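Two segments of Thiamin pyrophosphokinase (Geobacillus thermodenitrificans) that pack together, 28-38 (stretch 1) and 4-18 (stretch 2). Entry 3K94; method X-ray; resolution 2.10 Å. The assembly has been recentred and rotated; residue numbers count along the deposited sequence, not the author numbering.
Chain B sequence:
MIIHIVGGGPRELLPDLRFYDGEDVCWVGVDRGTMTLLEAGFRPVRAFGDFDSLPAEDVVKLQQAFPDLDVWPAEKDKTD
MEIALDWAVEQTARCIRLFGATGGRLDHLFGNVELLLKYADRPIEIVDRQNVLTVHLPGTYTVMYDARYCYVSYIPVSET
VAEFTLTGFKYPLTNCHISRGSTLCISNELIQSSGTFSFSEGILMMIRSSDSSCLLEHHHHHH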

# COMPACT_ATOMS: atom_id res chain seq x y z
N VAL B 28 17.18 -3.81 -14.50
CA VAL B 28 17.86 -2.77 -13.75
C VAL B 28 17.78 -3.10 -12.27
O VAL B 28 16.70 -3.45 -11.77
CB VAL B 28 17.17 -1.41 -13.92
CG1 VAL B 28 17.83 -0.36 -13.06
CG2 VAL B 28 17.13 -0.99 -15.38
N GLY B 29 18.91 -3.00 -11.57
CA GLY B 29 18.93 -3.24 -10.14
C GLY B 29 18.82 -1.97 -9.30
O GLY B 29 19.32 -0.92 -9.67
N VAL B 30 18.13 -2.06 -8.16
CA VAL B 30 18.04 -0.95 -7.23
C VAL B 30 18.31 -1.51 -5.85
O VAL B 30 17.68 -2.48 -5.43
CB VAL B 30 16.64 -0.28 -7.26
CG1 VAL B 30 16.40 0.55 -5.98
CG2 VAL B 30 16.49 0.58 -8.51
N ASP B 31 19.29 -0.93 -5.16
CA ASP B 31 19.66 -1.42 -3.83
C ASP B 31 19.99 -2.90 -3.88
O ASP B 31 20.67 -3.35 -4.79
CB ASP B 31 18.54 -1.17 -2.83
CG ASP B 31 18.49 0.26 -2.40
OD1 ASP B 31 19.51 0.95 -2.61
OD2 ASP B 31 17.45 0.70 -1.85
N ARG B 32 19.49 -3.66 -2.92
CA ARG B 32 19.80 -5.09 -2.88
C ARG B 32 19.00 -5.87 -3.93
O ARG B 32 19.19 -7.07 -4.11
CB ARG B 32 19.58 -5.67 -1.49
CG ARG B 32 18.13 -5.66 -1.04
CD ARG B 32 17.96 -6.48 0.22
NE ARG B 32 16.56 -6.70 0.53
CZ ARG B 32 16.11 -7.75 1.21
NH1 ARG B 32 16.97 -8.67 1.64
NH2 ARG B 32 14.81 -7.87 1.46
N GLY B 33 18.12 -5.17 -4.65
CA GLY B 33 17.47 -5.78 -5.80
C GLY B 33 18.48 -6.34 -6.80
O GLY B 33 18.18 -7.27 -7.55
N THR B 34 19.67 -5.77 -6.84
CA THR B 34 20.72 -6.23 -7.74
C THR B 34 21.15 -7.67 -7.45
O THR B 34 21.44 -8.43 -8.37
CB THR B 34 21.95 -5.29 -7.71
OG1 THR B 34 21.60 -4.03 -8.29
CG2 THR B 34 23.13 -5.90 -8.48
N MSE B 35 21.19 -8.04 -6.17
CA MSE B 35 21.52 -9.41 -5.77
C MSE B 35 20.48 -10.41 -6.30
O MSE B 35 20.83 -11.53 -6.71
CB MSE B 35 21.63 -9.54 -4.25
CG MSE B 35 22.67 -8.67 -3.60
SE MSE B 35 24.37 -8.77 -4.60
CE MSE B 35 24.72 -10.71 -4.44
N THR B 36 19.21 -10.02 -6.29
CA THR B 36 18.14 -10.87 -6.84
C THR B 36 18.40 -11.17 -8.32
O THR B 36 18.28 -12.31 -8.77
CB THR B 36 16.76 -10.23 -6.67
OG1 THR B 36 16.51 -9.99 -5.28
CG2 THR B 36 15.65 -11.14 -7.24
N LEU B 37 18.77 -10.13 -9.07
CA LEU B 37 19.15 -10.29 -10.47
C LEU B 37 20.32 -11.26 -10.64
O LEU B 37 20.28 -12.15 -11.48
CB LEU B 37 19.49 -8.94 -11.11
CG LEU B 37 18.35 -7.91 -11.11
CD1 LEU B 37 18.83 -6.55 -11.60
CD2 LEU B 37 17.17 -8.41 -11.94
N LEU B 38 21.37 -11.08 -9.84
CA LEU B 38 22.55 -11.95 -9.93
C LEU B 38 22.13 -13.40 -9.72
O LEU B 38 22.60 -14.30 -10.40
CB LEU B 38 23.60 -11.57 -8.88
CG LEU B 38 25.08 -11.96 -9.03
CD1 LEU B 38 25.69 -12.28 -7.67
CD2 LEU B 38 25.29 -13.13 -9.98
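Stretch 2 4-18: HIVGGGPRELLPDLR

How does stretch 2 run along stretch 1? It begins as a strand, residues 4 to 6, laid beside the strand 28-30 as its parallel neighbour; the two axes come within 4.7 Å and cross at -25°, their N-to-C directions 25° apart. Val28 pairs with Ile5 and Gly29 with Val6. The ladder alternates as a parallel pair should: Val28 N gives a hydrogen bond to His4 O at 2.9 Å, Val6 N returns one to Val28 O at 2.8 Å, and Val30 N reaches Val6 O at 2.8 Å. Beyond Val6 the strand ends, and the chain passes through three glycines and Pro10, takes helical phi/psi at 11-13, and enters a 3-10 segment at Leu17.

Which side chains fill the space on each face of this small sheet? On the face carrying Val28 and Ile5, Val28 CB lies 3.9 Å from Ile5 CG1, and Val30 CG2 presses to 3.5 Å from Ile5 CG2, so the isoleucine is touched by both valines. Val6 points to the other face, where helix 33-38 passes over the strand at 8.5 Å between axes, its direction at 116° to that of strand 4-6. There Leu37 CD2 comes to 3.7 Å from Val6 CG2. Thr36 points toward stretch 2, and its CG2 is a small knob between two leucines, 3.6 Å from Leu14 CD1 and 3.7 Å from Leu17 CD1.

Why can the two backbones come so close where the strand gives way to the helix? A type II' turn from Val30 to Gly33, closed by Gly33 N to Val30 O at 2.8 Å, brings Gly33 against Gly7, with their CA atoms 4.3 Å apart. Gly33 CA lies 3.3 Å from Val6 O and also 3.3 Å from Gly7 O, the former a CA-H...O contact. A CB on Gly33 would point toward stretch 2 and fall 1.8 Å from Val6 O, so the hollow occupied by that carbonyl exists because the side chain is absent. Gly8 repeats the theme from stretch 2: a CB there would lie 3.0 Å from Arg32 CG.

How do two arginines share the outer end of the contact? Arg32 sets out sideways, but its end bends nearer and follows the glycine loop, with NE hydrogen-bonded to Gly8 O at 3.0 Å and NH2 to Gly9 O at 3.2 Å. Arg11 points back toward stretch 1, and its NH2 donates to Arg32 O at 3.1 Å. The side chains overlap: Arg11 NE sits over one face of the Arg32 guanidinium, and Arg32 CD over one face of that of Arg11. Their like charges are close, Arg32 NH1 being 3.5 Å from Arg11 NE. Two waters bridge the stretches here; one accepts from Arg11 NE at 2.6 Å and donates to Arg32 O at 3.1 Å, and the other accepts from Arg11 N at 2.9 Å and Arg32 NH2 at 2.7 Å.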

# COMPACT_ATOMS: atom_id res chain seq x y z
N HIS B 4 12.63 -3.58 -16.72
CA HIS B 4 12.23 -4.17 -15.44
C HIS B 4 13.20 -3.78 -14.34
O HIS B 4 14.36 -4.20 -14.33
CB HIS B 4 12.16 -5.69 -15.58
CG HIS B 4 10.95 -6.15 -16.33
ND1 HIS B 4 10.76 -7.47 -16.70
CD2 HIS B 4 9.87 -5.47 -16.78
CE1 HIS B 4 9.60 -7.58 -17.32
NE2 HIS B 4 9.04 -6.38 -17.38
N ILE B 5 12.72 -2.96 -13.41
CA ILE B 5 13.52 -2.49 -12.29
C ILE B 5 13.23 -3.32 -11.04
O ILE B 5 12.08 -3.47 -10.66
CB ILE B 5 13.26 -1.01 -12.00
CG1 ILE B 5 13.48 -0.18 -13.27
CG2 ILE B 5 14.13 -0.54 -10.86
CD1 ILE B 5 13.17 1.30 -13.15
N VAL B 6 14.26 -3.85 -10.42
CA VAL B 6 14.09 -4.68 -9.24
C VAL B 6 14.75 -4.00 -8.04
O VAL B 6 15.97 -3.85 -7.98
CB VAL B 6 14.70 -6.09 -9.45
CG1 VAL B 6 14.48 -6.95 -8.22
CG2 VAL B 6 14.10 -6.74 -10.69
N GLY B 7 13.90 -3.56 -7.12
CA GLY B 7 14.32 -2.87 -5.91
C GLY B 7 14.46 -3.82 -4.73
O GLY B 7 14.34 -5.04 -4.88
N GLY B 8 14.70 -3.26 -3.54
CA GLY B 8 15.14 -4.06 -2.42
C GLY B 8 14.13 -4.35 -1.32
O GLY B 8 14.52 -4.60 -0.18
N GLY B 9 12.84 -4.33 -1.66
CA GLY B 9 11.80 -4.69 -0.71
C GLY B 9 11.88 -6.15 -0.25
O GLY B 9 12.68 -6.92 -0.77
N PRO B 10 11.04 -6.53 0.73
CA PRO B 10 11.04 -7.92 1.20
C PRO B 10 11.02 -8.87 0.02
O PRO B 10 10.24 -8.67 -0.92
CB PRO B 10 9.73 -8.01 2.00
CG PRO B 10 9.52 -6.59 2.52
CD PRO B 10 10.07 -5.68 1.43
N ARG B 11 11.84 -9.91 0.07
CA ARG B 11 12.08 -10.75 -1.10
C ARG B 11 11.00 -11.78 -1.34
O ARG B 11 10.82 -12.24 -2.46
CB ARG B 11 13.45 -11.43 -1.01
CG ARG B 11 14.56 -10.41 -1.24
CD ARG B 11 15.96 -10.98 -1.17
NE ARG B 11 16.91 -9.96 -1.59
CZ ARG B 11 18.21 -9.96 -1.29
NH1 ARG B 11 18.73 -10.94 -0.56
NH2 ARG B 11 18.98 -8.97 -1.71
N GLU B 12 10.29 -12.16 -0.29
CA GLU B 12 9.23 -13.14 -0.44
C GLU B 12 8.04 -12.57 -1.23
O GLU B 12 7.19 -13.31 -1.70
CB GLU B 12 8.79 -13.69 0.93
CG GLU B 12 7.97 -12.73 1.79
CD GLU B 12 8.81 -11.73 2.59
OE1 GLU B 12 10.05 -11.65 2.40
OE2 GLU B 12 8.20 -11.03 3.44
N LEU B 13 8.01 -11.24 -1.38
CA LEU B 13 6.95 -10.59 -2.15
C LEU B 13 7.20 -10.58 -3.67
O LEU B 13 6.29 -10.30 -4.45
CB LEU B 13 6.72 -9.17 -1.64
CG LEU B 13 6.37 -9.01 -0.17
CD1 LEU B 13 6.05 -7.56 0.15
CD2 LEU B 13 5.20 -9.94 0.23
N LEU B 14 8.43 -10.87 -4.08
CA LEU B 14 8.76 -10.86 -5.52
C LEU B 14 8.08 -12.01 -6.25
O LEU B 14 8.00 -13.11 -5.73
CB LEU B 14 10.27 -11.01 -5.73
CG LEU B 14 11.23 -9.98 -5.14
CD1 LEU B 14 12.67 -10.44 -5.33
CD2 LEU B 14 11.02 -8.61 -5.75
N PRO B 15 7.59 -11.76 -7.48
CA PRO B 15 7.24 -12.92 -8.31
C PRO B 15 8.51 -13.66 -8.71
O PRO B 15 9.62 -13.17 -8.47
CB PRO B 15 6.63 -12.30 -9.57
CG PRO B 15 6.73 -10.81 -9.43
CD PRO B 15 7.58 -10.50 -8.22
N ASP B 16 8.35 -14.84 -9.31
CA ASP B 16 9.47 -15.52 -9.96
C ASP B 16 9.83 -14.74 -11.22
O ASP B 16 9.06 -14.68 -12.18
CB ASP B 16 9.06 -16.97 -10.31
CG ASP B 16 10.16 -17.73 -11.07
OD1 ASP B 16 11.24 -17.17 -11.33
OD2 ASP B 16 9.92 -18.91 -11.41
N LEU B 17 11.00 -14.12 -11.22
CA LEU B 17 11.40 -13.21 -12.29
C LEU B 17 11.60 -13.91 -13.63
O LEU B 17 11.56 -13.28 -14.69
CB LEU B 17 12.66 -12.45 -11.90
CG LEU B 17 12.52 -11.54 -10.66
CD1 LEU B 17 13.79 -10.74 -10.47
CD2 LEU B 17 11.30 -10.63 -10.80
N ARG B 18 11.82 -15.22 -13.59
CA ARG B 18 11.98 -15.97 -14.82
C ARG B 18 10.76 -15.79 -15.70
O ARG B 18 10.85 -15.86 -16.93
CB ARG B 18 12.22 -17.44 -14.54
CG ARG B 18 13.54 -17.73 -13.84
CD ARG B 18 13.62 -19.19 -13.48
NE ARG B 18 12.30 -19.75 -13.26
CZ ARG B 18 12.06 -20.91 -12.66
NH1 ARG B 18 13.07 -21.65 -12.21
NH2 ARG B 18 10.81 -21.34 -12.50
O HOH W 1 16.39 -8.24 -3.44
O HOH W 2 13.69 -10.16 2.27